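PDB 4NNZ: probable zinc protease from Pseudomonas aeruginosa, which probably acts as a zinc-dependent metallopeptidase of the M16 family, being one subunit of the heterodimeric protease PA0371-PA0372. Local coordinates for residues A[249-254]-A[331-336]; A[228-233]-A[412-417]; A[89-94]-A[105-110]; A[31-36]-A[188-193]. All blocks are in the same frame, centred on the assembly; numbering follows the deposited sequence.

Contact 1 (A[249-254]-A[331-336]); sequences MGFNVP and GLWKQL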
loop_
_atom_site.group_PDB
_atom_site.type_symbol
_atom_site.label_atom_id
_atom_site.label_comp_id
_atom_site.label_asym_id
_atom_site.label_seq_id
_atom_site.Cartn_x
_atom_site.Cartn_y
_atom_site.Cartn_z
ATOM N N MET A 249 -1.381 17.333 -10.774
ATOM C CA MET A 249 -0.600 17.627 -9.590
ATOM C C MET A 249 -1.400 17.421 -8.329
ATOM O O MET A 249 -2.478 17.907 -8.208
ATOM C CB MET A 249 -0.112 19.049 -9.630
ATOM C CG MET A 249 0.900 19.304 -10.710
ATOM S SD MET A 249 1.243 21.028 -10.931
ATOM C CE MET A 249 2.186 21.408 -9.489
ATOM N N GLY A 250 -0.859 16.696 -7.380
ATOM C CA GLY A 250 -1.535 16.474 -6.125
ATOM C C GLY A 250 -0.708 16.838 -4.926
ATOM O O GLY A 250 0.422 16.545 -4.898
ATOM N N PHE A 251 -1.293 17.475 -3.940
ATOM C CA PHE A 251 -0.583 17.790 -2.721
ATOM C C PHE A 251 -1.140 17.084 -1.504
ATOM O O PHE A 251 -2.291 17.149 -1.256
ATOM C CB PHE A 251 -0.606 19.277 -2.501
ATOM C CG PHE A 251 0.269 20.029 -3.433
ATOM C CD1 PHE A 251 1.584 20.132 -3.200
ATOM C CD2 PHE A 251 -0.241 20.620 -4.546
ATOM C CE1 PHE A 251 2.390 20.821 -4.039
ATOM C CE2 PHE A 251 0.561 21.299 -5.403
ATOM C CZ PHE A 251 1.886 21.399 -5.142
ATOM N N ASN A 252 -0.300 16.396 -0.759
ATOM C CA ASN A 252 -0.760 15.694 0.419
ATOM C C ASN A 252 -1.140 16.649 1.501
ATOM O O ASN A 252 -0.385 17.514 1.862
ATOM C CB ASN A 252 0.298 14.757 0.970
ATOM C CG ASN A 252 0.582 13.598 0.079
ATOM O OD1 ASN A 252 1.453 13.656 -0.731
ATOM N ND2 ASN A 252 -0.136 12.539 0.256
ATOM N N VAL A 253 -2.326 16.477 2.027
ATOM C CA VAL A 253 -2.896 17.443 2.926
ATOM C C VAL A 253 -3.799 16.796 3.925
ATOM O O VAL A 253 -4.111 15.663 3.810
ATOM C CB VAL A 253 -3.682 18.539 2.206
ATOM C CG1 VAL A 253 -2.767 19.506 1.523
ATOM C CG2 VAL A 253 -4.663 17.951 1.245
ATOM N N PRO A 254 -4.217 17.532 4.921
ATOM C CA PRO A 254 -5.209 17.061 5.867
ATOM C C PRO A 254 -6.648 17.156 5.401
ATOM O O PRO A 254 -6.976 17.802 4.461
ATOM C CB PRO A 254 -4.995 17.969 7.054
ATOM C CG PRO A 254 -4.409 19.174 6.482
ATOM C CD PRO A 254 -3.518 18.706 5.418
ATOM N N GLY A 331 3.578 27.376 -15.041
ATOM C CA GLY A 331 2.457 28.247 -14.847
ATOM C C GLY A 331 1.625 28.010 -13.613
ATOM O O GLY A 331 1.210 28.933 -12.985
ATOM N N LEU A 332 1.351 26.771 -13.286
ATOM C CA LEU A 332 0.650 26.463 -12.076
ATOM C C LEU A 332 1.409 26.848 -10.832
ATOM O O LEU A 332 0.830 27.336 -9.903
ATOM C CB LEU A 332 0.286 24.996 -12.042
ATOM C CG LEU A 332 -0.762 24.613 -13.066
ATOM C CD1 LEU A 332 -0.804 23.135 -13.302
ATOM C CD2 LEU A 332 -2.134 25.113 -12.710
ATOM N N TRP A 333 2.704 26.621 -10.804
ATOM C CA TRP A 333 3.490 26.976 -9.650
ATOM C C TRP A 333 3.449 28.470 -9.453
ATOM O O TRP A 333 3.406 28.935 -8.357
ATOM C CB TRP A 333 4.913 26.469 -9.767
ATOM C CG TRP A 333 5.151 25.122 -9.185
ATOM C CD1 TRP A 333 5.533 24.033 -9.853
ATOM C CD2 TRP A 333 5.042 24.730 -7.825
ATOM N NE1 TRP A 333 5.661 22.989 -9.025
ATOM C CE2 TRP A 333 5.367 23.393 -7.763
ATOM C CE3 TRP A 333 4.704 25.385 -6.656
ATOM C CZ2 TRP A 333 5.362 22.696 -6.593
ATOM C CZ3 TRP A 333 4.696 24.694 -5.508
ATOM C CH2 TRP A 333 5.024 23.368 -5.473
ATOM N N LYS A 334 3.424 29.214 -10.532
ATOM C CA LYS A 334 3.374 30.641 -10.443
ATOM C C LYS A 334 2.125 31.098 -9.753
ATOM O O LYS A 334 2.159 31.956 -8.924
ATOM C CB LYS A 334 3.376 31.221 -11.834
ATOM C CG LYS A 334 4.441 32.251 -12.069
ATOM C CD LYS A 334 4.160 33.058 -13.315
ATOM C CE LYS A 334 3.375 34.324 -13.022
ATOM N NZ LYS A 334 3.969 35.535 -13.638
ATOM N N GLN A 335 1.013 30.524 -10.123
ATOM C CA GLN A 335 -0.230 30.803 -9.468
ATOM C C GLN A 335 -0.275 30.370 -8.030
ATOM O O GLN A 335 -0.833 31.037 -7.224
ATOM C CB GLN A 335 -1.360 30.193 -10.258
ATOM C CG GLN A 335 -1.400 30.712 -11.668
ATOM C CD GLN A 335 -1.406 32.215 -11.720
ATOM O OE1 GLN A 335 -2.073 32.850 -10.937
ATOM N NE2 GLN A 335 -0.655 32.784 -12.632
ATOM N N LEU A 336 0.283 29.226 -7.717
ATOM C CA LEU A 336 0.410 28.816 -6.344
ATOM C C LEU A 336 1.308 29.725 -5.549
ATOM O O LEU A 336 1.030 29.993 -4.430
ATOM C CB LEU A 336 0.880 27.386 -6.243
ATOM C CG LEU A 336 -0.042 26.362 -6.876
ATOM C CD1 LEU A 336 0.625 25.031 -7.084
ATOM C CD2 LEU A 336 -1.293 26.191 -6.077
#
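Met249 and Phe251 of strand 249-253 meet Leu332, Trp333 and Leu336 of helix 331-336 across a gap of 12.0 Å between the two short axes, whose directions differ by 39°. The CA atoms of Met249 and Leu332 are 9.3 Å apart, and side chains alone bridge the distance. Met249 and Phe251, two apart on the strand, both point at the helix. The Met249 chain turns at its last torsion (chi3 72°), which swings CE over one face of the Trp333 indole, 4.2 Å from the centroid of the five-membered ring, a CH-pi contact. Its SD passes Leu332 CD1 at 3.8 Å. Phe251 presents its edge to the six-membered ring of Trp333 in an offset T-shaped pair, centroids 5.7 Å apart and planes at 83°; Phe251 CZ comes within 3.7 Å of Trp333 CH2. Phe251 CE2 and Leu336 CD1 meet tip to tip at 4.1 Å. Leu415 touches Met249, Phe251 and Trp333, while Phe410 meets the Phe251 ring. Strand 246-253 is the middle one of the five this chain contributes, and its apolar pairing with helix 325-341 is part of the helix-on-sheet packing of an alpha/beta layered domain, as in M16 peptidases.

Contact 2 (A[228-233]-A[412-417]); sequences LAEPGE and PSRLTL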
loop_
_atom_site.group_PDB
_atom_site.type_symbol
_atom_site.label_atom_id
_atom_site.label_comp_id
_atom_site.label_asym_id
_atom_site.label_seq_id
_atom_site.Cartn_x
_atom_site.Cartn_y
_atom_site.Cartn_z
ATOM N N LEU A 228 2.043 10.287 5.320
ATOM C CA LEU A 228 3.152 11.107 5.703
ATOM C C LEU A 228 2.794 12.505 5.352
ATOM O O LEU A 228 2.135 12.740 4.383
ATOM C CB LEU A 228 4.383 10.715 4.928
ATOM C CG LEU A 228 5.178 9.483 5.315
ATOM C CD1 LEU A 228 4.287 8.279 5.444
ATOM C CD2 LEU A 228 6.201 9.218 4.259
ATOM N N ALA A 229 3.191 13.441 6.177
ATOM C CA ALA A 229 3.049 14.835 5.859
ATOM C C ALA A 229 3.897 15.294 4.693
ATOM O O ALA A 229 3.443 16.022 3.871
ATOM C CB ALA A 229 3.335 15.665 7.076
ATOM N N GLU A 230 5.142 14.879 4.637
ATOM C CA GLU A 230 6.017 15.270 3.561
ATOM C C GLU A 230 6.665 14.068 2.936
ATOM O O GLU A 230 7.768 13.746 3.251
ATOM C CB GLU A 230 7.066 16.231 4.053
ATOM C CG GLU A 230 6.557 17.634 4.235
ATOM C CD GLU A 230 7.586 18.584 4.800
ATOM O OE1 GLU A 230 7.586 18.787 6.007
ATOM O OE2 GLU A 230 8.376 19.155 4.051
ATOM N N PRO A 231 5.991 13.394 2.023
ATOM C CA PRO A 231 6.527 12.190 1.409
ATOM C C PRO A 231 7.710 12.385 0.492
ATOM O O PRO A 231 8.400 11.456 0.206
ATOM C CB PRO A 231 5.330 11.642 0.649
ATOM C CG PRO A 231 4.178 12.141 1.403
ATOM C CD PRO A 231 4.569 13.527 1.712
ATOM N N GLY A 232 7.940 13.588 0.039
ATOM C CA GLY A 232 8.920 13.820 -0.986
ATOM C C GLY A 232 8.289 14.131 -2.311
ATOM O O GLY A 232 7.111 14.132 -2.427
ATOM N N GLU A 233 9.095 14.396 -3.311
ATOM C CA GLU A 233 8.623 14.831 -4.594
ATOM C C GLU A 233 8.584 13.639 -5.487
ATOM O O GLU A 233 9.582 13.050 -5.727
ATOM C CB GLU A 233 9.626 15.823 -5.152
ATOM C CG GLU A 233 9.106 16.922 -6.060
ATOM C CD GLU A 233 10.156 17.990 -6.369
ATOM O OE1 GLU A 233 11.127 18.120 -5.632
ATOM O OE2 GLU A 233 10.014 18.726 -7.346
ATOM N N PRO A 412 7.030 21.359 -2.675
ATOM C CA PRO A 412 7.386 20.243 -3.526
ATOM C C PRO A 412 7.490 18.977 -2.751
ATOM O O PRO A 412 7.349 17.947 -3.306
ATOM C CB PRO A 412 8.721 20.645 -4.075
ATOM C CG PRO A 412 8.660 22.094 -4.127
ATOM C CD PRO A 412 7.821 22.540 -2.995
ATOM N N SER A 413 7.719 19.064 -1.468
ATOM C CA SER A 413 7.813 17.896 -0.632
ATOM C C SER A 413 6.511 17.179 -0.495
ATOM O O SER A 413 6.486 16.094 -0.045
ATOM C CB SER A 413 8.375 18.226 0.728
ATOM O OG SER A 413 7.651 19.235 1.343
ATOM N N ARG A 414 5.431 17.820 -0.858
ATOM C CA ARG A 414 4.134 17.237 -0.701
ATOM C C ARG A 414 3.509 16.870 -2.015
ATOM O O ARG A 414 2.400 16.489 -2.059
ATOM C CB ARG A 414 3.238 18.195 0.041
ATOM C CG ARG A 414 3.655 18.433 1.453
ATOM C CD ARG A 414 3.061 19.692 2.001
ATOM N NE ARG A 414 3.114 19.691 3.438
ATOM C CZ ARG A 414 4.121 20.147 4.152
ATOM N NH1 ARG A 414 5.153 20.661 3.570
ATOM N NH2 ARG A 414 4.078 20.103 5.450
ATOM N N LEU A 415 4.265 16.994 -3.073
ATOM C CA LEU A 415 3.762 16.896 -4.401
ATOM C C LEU A 415 3.959 15.562 -5.084
ATOM O O LEU A 415 5.021 15.022 -5.059
ATOM C CB LEU A 415 4.418 17.967 -5.242
ATOM C CG LEU A 415 4.238 17.879 -6.737
ATOM C CD1 LEU A 415 2.845 18.307 -7.098
ATOM C CD2 LEU A 415 5.235 18.752 -7.423
ATOM N N THR A 416 2.897 15.053 -5.686
ATOM C CA THR A 416 2.938 14.016 -6.682
ATOM C C THR A 416 2.461 14.636 -7.968
ATOM O O THR A 416 1.397 15.149 -8.043
ATOM C CB THR A 416 1.985 12.876 -6.365
ATOM O OG1 THR A 416 2.082 12.527 -5.006
ATOM C CG2 THR A 416 2.311 11.699 -7.143
ATOM N N LEU A 417 3.291 14.593 -8.976
ATOM C CA LEU A 417 2.969 15.139 -10.259
ATOM C C LEU A 417 3.067 14.069 -11.316
ATOM O O LEU A 417 4.014 13.359 -11.360
ATOM C CB LEU A 417 3.915 16.275 -10.587
ATOM C CG LEU A 417 3.867 16.819 -11.991
ATOM C CD1 LEU A 417 4.285 18.249 -12.019
ATOM C CD2 LEU A 417 4.711 16.006 -12.919
HETATM O O HOH W 1 1.041 17.778 4.080
#
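Gly232 and Ser413 bring the loop 228-233 against the 3-10 turn that leads into strand 415-417, their CA atoms 4.2 Å apart, and Gly232 N donates to Ser413 O at 2.9 Å. The side chains gather round Glu230. Its CG lies over one face of the Arg414 guanidinium, 3.4 Å from Arg414 NH1, and the carboxylate stacks on that group with the planes 17° apart. Glu230 OE2 is 3.6 Å from Arg414 NH1, a salt bridge of charge alone, since the oxygen sits well out of the guanidinium plane. The same OE2 accepts Ser413 OG on its anti side at 2.8 Å. Thr411 OG1 bonds to both Ser413 OG and Arg414 NH1, linking hydroxyl and guanidinium. A water accepts from Arg414 NE and donates to Ala229 O. Further on, Glu233 runs alongside Pro412 in the same direction, its CD 3.8 Å from Pro412 CB. Glu233 also pairs with an antiparallel strand of the second subunit, which carries the sheet across the interface. A hydroxyl donor and a stacked cation on one carboxylate would favour an ionised Glu230, its charge balanced by Arg414 at this partly exposed site beside the subunit interface.

Contact 3 (A[89-94]-A[105-110]); sequences TAYYQV and EMEADR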
loop_
_atom_site.group_PDB
_atom_site.type_symbol
_atom_site.label_atom_id
_atom_site.label_comp_id
_atom_site.label_asym_id
_atom_site.label_seq_id
_atom_site.Cartn_x
_atom_site.Cartn_y
_atom_site.Cartn_z
ATOM N N THR A 89 -19.435 2.165 2.096
ATOM C CA THR A 89 -20.355 1.520 1.210
ATOM C C THR A 89 -21.752 1.895 1.569
ATOM O O THR A 89 -22.151 1.697 2.664
ATOM C CB THR A 89 -20.261 0.047 1.403
ATOM O OG1 THR A 89 -18.895 -0.305 1.312
ATOM C CG2 THR A 89 -21.046 -0.675 0.369
ATOM N N ALA A 90 -22.502 2.425 0.633
ATOM C CA ALA A 90 -23.835 2.878 0.930
ATOM C C ALA A 90 -24.927 2.317 0.059
ATOM O O ALA A 90 -24.811 2.291 -1.111
ATOM C CB ALA A 90 -23.875 4.379 0.911
ATOM N N TYR A 91 -26.022 1.907 0.662
ATOM C CA TYR A 91 -27.163 1.465 -0.086
ATOM C C TYR A 91 -28.314 2.385 0.210
ATOM O O TYR A 91 -28.606 2.638 1.333
ATOM C CB TYR A 91 -27.536 0.051 0.283
ATOM C CG TYR A 91 -26.454 -0.970 0.177
ATOM C CD1 TYR A 91 -25.474 -1.055 1.113
ATOM C CD2 TYR A 91 -26.442 -1.873 -0.837
ATOM C CE1 TYR A 91 -24.499 -1.998 1.029
ATOM C CE2 TYR A 91 -25.468 -2.821 -0.928
ATOM C CZ TYR A 91 -24.504 -2.872 0.013
ATOM O OH TYR A 91 -23.537 -3.807 -0.069
ATOM N N TYR A 92 -28.960 2.898 -0.815
ATOM C CA TYR A 92 -30.056 3.798 -0.610
ATOM C C TYR A 92 -31.189 3.540 -1.545
ATOM O O TYR A 92 -30.997 3.110 -2.642
ATOM C CB TYR A 92 -29.607 5.220 -0.814
ATOM C CG TYR A 92 -29.084 5.463 -2.185
ATOM C CD1 TYR A 92 -27.767 5.267 -2.469
ATOM C CD2 TYR A 92 -29.908 5.874 -3.193
ATOM C CE1 TYR A 92 -27.273 5.488 -3.725
ATOM C CE2 TYR A 92 -29.430 6.101 -4.455
ATOM C CZ TYR A 92 -28.110 5.908 -4.720
ATOM O OH TYR A 92 -27.605 6.123 -5.981
ATOM N N GLN A 93 -32.380 3.857 -1.092
ATOM C CA GLN A 93 -33.552 3.725 -1.883
ATOM C C GLN A 93 -34.367 4.969 -1.679
ATOM O O GLN A 93 -34.230 5.621 -0.704
ATOM C CB GLN A 93 -34.330 2.493 -1.454
ATOM C CG GLN A 93 -34.503 2.369 0.039
ATOM C CD GLN A 93 -34.325 0.959 0.556
ATOM O OE1 GLN A 93 -33.711 0.749 1.594
ATOM N NE2 GLN A 93 -34.868 -0.003 -0.153
ATOM N N VAL A 94 -35.207 5.300 -2.623
ATOM C CA VAL A 94 -36.070 6.418 -2.459
ATOM C C VAL A 94 -37.450 5.879 -2.720
ATOM O O VAL A 94 -37.615 5.014 -3.546
ATOM C CB VAL A 94 -35.691 7.536 -3.409
ATOM C CG1 VAL A 94 -35.338 6.991 -4.761
ATOM C CG2 VAL A 94 -36.798 8.546 -3.503
ATOM N N GLU A 105 -37.169 -3.446 5.800
ATOM C CA GLU A 105 -37.145 -4.856 6.071
ATOM C C GLU A 105 -36.129 -5.545 5.219
ATOM O O GLU A 105 -35.573 -6.539 5.623
ATOM C CB GLU A 105 -38.526 -5.472 5.859
ATOM C CG GLU A 105 -38.545 -6.982 5.699
ATOM C CD GLU A 105 -39.941 -7.550 5.609
ATOM O OE1 GLU A 105 -40.525 -7.548 4.513
ATOM O OE2 GLU A 105 -40.465 -8.009 6.636
ATOM N N MET A 106 -35.899 -5.034 4.028
ATOM C CA MET A 106 -35.033 -5.710 3.110
ATOM C C MET A 106 -33.620 -5.189 3.175
ATOM O O MET A 106 -32.729 -5.793 2.651
ATOM C CB MET A 106 -35.610 -5.679 1.721
ATOM C CG MET A 106 -35.202 -4.502 0.897
ATOM S SD MET A 106 -36.092 -4.452 -0.659
ATOM C CE MET A 106 -34.811 -3.699 -1.649
ATOM N N GLU A 107 -33.423 -4.079 3.855
ATOM C CA GLU A 107 -32.102 -3.576 4.117
ATOM C C GLU A 107 -31.563 -4.311 5.314
ATOM O O GLU A 107 -30.398 -4.589 5.413
ATOM C CB GLU A 107 -32.173 -2.093 4.417
ATOM C CG GLU A 107 -31.226 -1.187 3.646
ATOM C CD GLU A 107 -30.485 -1.853 2.519
ATOM O OE1 GLU A 107 -29.522 -2.561 2.793
ATOM O OE2 GLU A 107 -30.853 -1.675 1.361
ATOM N N ALA A 108 -32.460 -4.616 6.227
ATOM C CA ALA A 108 -32.211 -5.433 7.381
ATOM C C ALA A 108 -31.871 -6.820 6.977
ATOM O O ALA A 108 -31.131 -7.472 7.643
ATOM C CB ALA A 108 -33.402 -5.427 8.296
ATOM N N ASP A 109 -32.491 -7.302 5.926
ATOM C CA ASP A 109 -32.214 -8.629 5.458
ATOM C C ASP A 109 -30.789 -8.744 5.020
ATOM O O ASP A 109 -30.126 -9.712 5.264
ATOM C CB ASP A 109 -33.087 -8.930 4.279
ATOM C CG ASP A 109 -33.342 -10.378 4.125
ATOM O OD1 ASP A 109 -33.815 -10.966 5.092
ATOM O OD2 ASP A 109 -33.081 -10.926 3.049
ATOM N N ARG A 110 -30.329 -7.714 4.360
ATOM C CA ARG A 110 -28.998 -7.663 3.876
ATOM C C ARG A 110 -28.052 -7.750 5.037
ATOM O O ARG A 110 -27.088 -8.445 4.986
ATOM C CB ARG A 110 -28.827 -6.310 3.223
ATOM C CG ARG A 110 -28.053 -6.305 1.937
ATOM C CD ARG A 110 -27.430 -4.951 1.678
ATOM N NE ARG A 110 -28.425 -4.014 1.202
ATOM C CZ ARG A 110 -29.172 -4.216 0.138
ATOM N NH1 ARG A 110 -29.026 -5.316 -0.558
ATOM N NH2 ARG A 110 -30.064 -3.319 -0.220
#
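Tyr91 and Arg110 are brought face to face by their torsions: Tyr91 holds CG anti to its carbonyl carbon, and the Arg110 chain bends at chi3 (-77°), which sets NE over the ring. The guanidinium lies flat on the phenol in a cation-pi stack, planes 12° apart and centres 4.3 Å apart, displaced so that Arg110 NE is 3.6 Å from Tyr91 CD2. Arg110 CD adds a CH-pi contact, 3.9 Å from the Tyr91 ring centroid. The guanidinium also forms a salt bridge to Glu107, three residues earlier, though its modelled geometry is too short to be trusted in detail. Glu107 OE2 in turn reaches Tyr91 CB at 3.9 Å. Gln93 slides past Glu107 in the opposite direction, its OE1 3.8 Å from Glu107 CG, while its NE2 touches Met106 CE at 4.0 Å. Tyr91 OH is hydrogen-bonded to Tyr185 OH. The short axes run nearly antiparallel (163°), 10.6 Å apart, with helix 100-112 packing lengthwise on this face of the sheet; helix 200-211 touches Glu107 and Ala108, and Tyr91 packs against Tyr35 of strand 28-35 and Ala82 of strand 80-84.

Contact 4 (A[31-36]-A[188-193]); sequences SQLWYR and NNATLV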
loop_
_atom_site.group_PDB
_atom_site.type_symbol
_atom_site.label_atom_id
_atom_site.label_comp_id
_atom_site.label_asym_id
_atom_site.label_seq_id
_atom_site.Cartn_x
_atom_site.Cartn_y
_atom_site.Cartn_z
ATOM N N SER A 31 -34.350 6.308 2.273
ATOM C CA SER A 31 -33.716 5.470 3.246
ATOM C C SER A 31 -32.365 5.057 2.760
ATOM O O SER A 31 -32.270 4.458 1.739
ATOM C CB SER A 31 -34.564 4.235 3.450
ATOM O OG SER A 31 -34.286 3.616 4.673
ATOM N N GLN A 32 -31.295 5.362 3.471
ATOM C CA GLN A 32 -29.989 4.940 3.000
ATOM C C GLN A 32 -29.261 4.100 3.997
ATOM O O GLN A 32 -29.342 4.393 5.156
ATOM C CB GLN A 32 -29.129 6.127 2.723
ATOM C CG GLN A 32 -29.849 7.337 2.264
ATOM C CD GLN A 32 -28.912 8.282 1.600
ATOM O OE1 GLN A 32 -27.757 8.310 1.907
ATOM N NE2 GLN A 32 -29.410 9.041 0.677
ATOM N N LEU A 33 -28.514 3.077 3.583
ATOM C CA LEU A 33 -27.763 2.468 4.679
ATOM C C LEU A 33 -26.258 2.586 4.521
ATOM O O LEU A 33 -25.765 2.159 3.538
ATOM C CB LEU A 33 -28.166 1.031 4.861
ATOM C CG LEU A 33 -27.599 0.261 6.035
ATOM C CD1 LEU A 33 -27.386 1.145 7.227
ATOM C CD2 LEU A 33 -28.522 -0.848 6.421
ATOM N N TRP A 34 -25.524 3.149 5.480
ATOM C CA TRP A 34 -24.111 3.388 5.264
ATOM C C TRP A 34 -23.264 2.528 6.154
ATOM O O TRP A 34 -23.349 2.607 7.337
ATOM C CB TRP A 34 -23.790 4.834 5.574
ATOM C CG TRP A 34 -24.393 5.782 4.654
ATOM C CD1 TRP A 34 -25.685 6.057 4.537
ATOM C CD2 TRP A 34 -23.727 6.579 3.694
ATOM N NE1 TRP A 34 -25.886 6.961 3.583
ATOM C CE2 TRP A 34 -24.690 7.301 3.038
ATOM C CE3 TRP A 34 -22.406 6.740 3.322
ATOM C CZ2 TRP A 34 -24.388 8.173 2.046
ATOM C CZ3 TRP A 34 -22.111 7.588 2.349
ATOM C CH2 TRP A 34 -23.087 8.298 1.708
ATOM N N TYR A 35 -22.414 1.719 5.560
ATOM C CA TYR A 35 -21.544 0.845 6.293
ATOM C C TYR A 35 -20.162 1.418 6.247
ATOM O O TYR A 35 -19.742 1.874 5.240
ATOM C CB TYR A 35 -21.494 -0.507 5.646
ATOM C CG TYR A 35 -22.698 -1.375 5.808
ATOM C CD1 TYR A 35 -22.900 -2.121 6.941
ATOM C CD2 TYR A 35 -23.610 -1.489 4.798
ATOM C CE1 TYR A 35 -23.994 -2.928 7.067
ATOM C CE2 TYR A 35 -24.701 -2.295 4.916
ATOM C CZ TYR A 35 -24.886 -3.013 6.053
ATOM O OH TYR A 35 -25.982 -3.797 6.128
ATOM N N ARG A 36 -19.445 1.398 7.348
ATOM C CA ARG A 36 -18.109 1.920 7.359
ATOM C C ARG A 36 -17.077 0.902 6.944
ATOM O O ARG A 36 -16.270 0.474 7.717
ATOM C CB ARG A 36 -17.794 2.460 8.723
ATOM C CG ARG A 36 -18.685 3.573 9.152
ATOM C CD ARG A 36 -18.441 3.897 10.593
ATOM N NE ARG A 36 -19.663 3.824 11.350
ATOM C CZ ARG A 36 -19.819 3.092 12.429
ATOM N NH1 ARG A 36 -18.833 2.359 12.885
ATOM N NH2 ARG A 36 -20.960 3.093 13.050
ATOM N N ASN A 188 -23.158 -2.303 14.366
ATOM C CA ASN A 188 -22.334 -1.343 15.024
ATOM C C ASN A 188 -21.312 -0.768 14.080
ATOM O O ASN A 188 -20.518 0.047 14.457
ATOM C CB ASN A 188 -21.700 -1.920 16.267
ATOM C CG ASN A 188 -21.083 -3.270 16.044
ATOM O OD1 ASN A 188 -21.756 -4.217 15.726
ATOM N ND2 ASN A 188 -19.800 -3.357 16.249
ATOM N N ASN A 189 -21.346 -1.203 12.836
ATOM C CA ASN A 189 -20.559 -0.587 11.799
ATOM C C ASN A 189 -21.375 0.194 10.815
ATOM O O ASN A 189 -20.902 0.532 9.787
ATOM C CB ASN A 189 -19.727 -1.616 11.072
ATOM C CG ASN A 189 -18.493 -1.030 10.475
ATOM O OD1 ASN A 189 -17.935 -0.108 11.001
ATOM N ND2 ASN A 189 -18.081 -1.547 9.368
ATOM N N ALA A 190 -22.613 0.464 11.134
ATOM C CA ALA A 190 -23.526 0.993 10.161
ATOM C C ALA A 190 -24.363 2.158 10.619
ATOM O O ALA A 190 -24.583 2.346 11.775
ATOM C CB ALA A 190 -24.405 -0.113 9.644
ATOM N N THR A 191 -24.802 2.964 9.680
ATOM C CA THR A 191 -25.720 4.049 9.971
ATOM C C THR A 191 -26.934 4.016 9.086
ATOM O O THR A 191 -26.806 3.914 7.926
ATOM C CB THR A 191 -25.086 5.415 9.802
ATOM O OG1 THR A 191 -23.912 5.475 10.573
ATOM C CG2 THR A 191 -25.958 6.412 10.340
ATOM N N LEU A 192 -28.114 4.132 9.655
ATOM C CA LEU A 192 -29.320 4.162 8.893
ATOM C C LEU A 192 -29.764 5.580 8.869
ATOM O O LEU A 192 -29.827 6.198 9.883
ATOM C CB LEU A 192 -30.374 3.348 9.580
ATOM C CG LEU A 192 -31.759 3.505 8.992
ATOM C CD1 LEU A 192 -31.798 3.012 7.576
ATOM C CD2 LEU A 192 -32.767 2.775 9.830
ATOM N N VAL A 193 -30.035 6.110 7.689
ATOM C CA VAL A 193 -30.457 7.481 7.584
ATOM C C VAL A 193 -31.787 7.607 6.913
ATOM O O VAL A 193 -31.991 7.039 5.884
ATOM C CB VAL A 193 -29.452 8.322 6.820
ATOM C CG1 VAL A 193 -29.873 9.761 6.881
ATOM C CG2 VAL A 193 -28.098 8.162 7.438
HETATM O O HOH W 2 -15.630 0.824 10.572
HETATM O O HOH W 3 -23.113 1.954 14.297
#
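Trp34 and Thr191 form one of the hydrogen-bonded pairs joining strands 31-35 and 190-193, antiparallel neighbours inside the six-stranded mixed sheet of an alpha/beta domain. The short axes lie 4.6 Å apart at 164°. From Gln32 to Tyr35 the join is tight and buried: Gln32 with Val193 and Trp34 with Thr191 exchange two backbone bonds each, alternating with the non-hydrogen-bonded pairs Leu33 with Leu192 and Tyr35 with Ala190. Gln32, Trp34, Thr191 and Val193 share a face, where helix 367-379 packs; on it Trp34 NE1 donates to a lone pair of Gln32 OE1 at 2.9 Å, within the indole plane. Leu33, Tyr35, Ala190 and Leu192 occupy the other face, against helix 100-112, with Tyr35 CD1 3.7 Å from Ala190 CB and the Tyr35 ring stacked on Tyr185.

Beyond Tyr35 the pairing opens into a hydrated end. Arg36 N still donates to Asn189 O at 3.0 Å, but the side chains take over from there. Asn189 holds CG anti to its backbone N (chi1 -153°), and its ND2 gives a weak bond to Arg36 O and another bond to Trp184 O. One water links Arg36 O to Asn189 OD1; a second lies 2.9 Å from Ala190 O and accepts weakly from Arg36 NH2. A bound PEG lies about 4 Å from the Arg36 side chain. Arg36 NH1 donates to Asn188 O at 3.3 Å, while Asn189 C stands 3.6 Å above the centre of the Arg36 guanidinium.

The four contacts form two pairs on opposite sides of the chain's centre. Contacts 3 and 4, centres 9 Å apart, share a sheet in which strand 89-96 adjoins strand 28-35, with Gln93 N 2.9 Å from Ser31 O. Contacts 1 and 2, centres 11 Å apart, share the other sheet, where Gly250 N is 2.8 Å from Thr416 O. Between the pairs the centres are 35 to 40 Å apart, as expected for the two halves of an M16 chain. Helix 49-56 carries the HXXEH signature that in M16 peptidases binds zinc; Met57, just after it, touches Tyr91 and Arg110, which places contact 3 next to the end of the helix bearing the probable metal-binding motif.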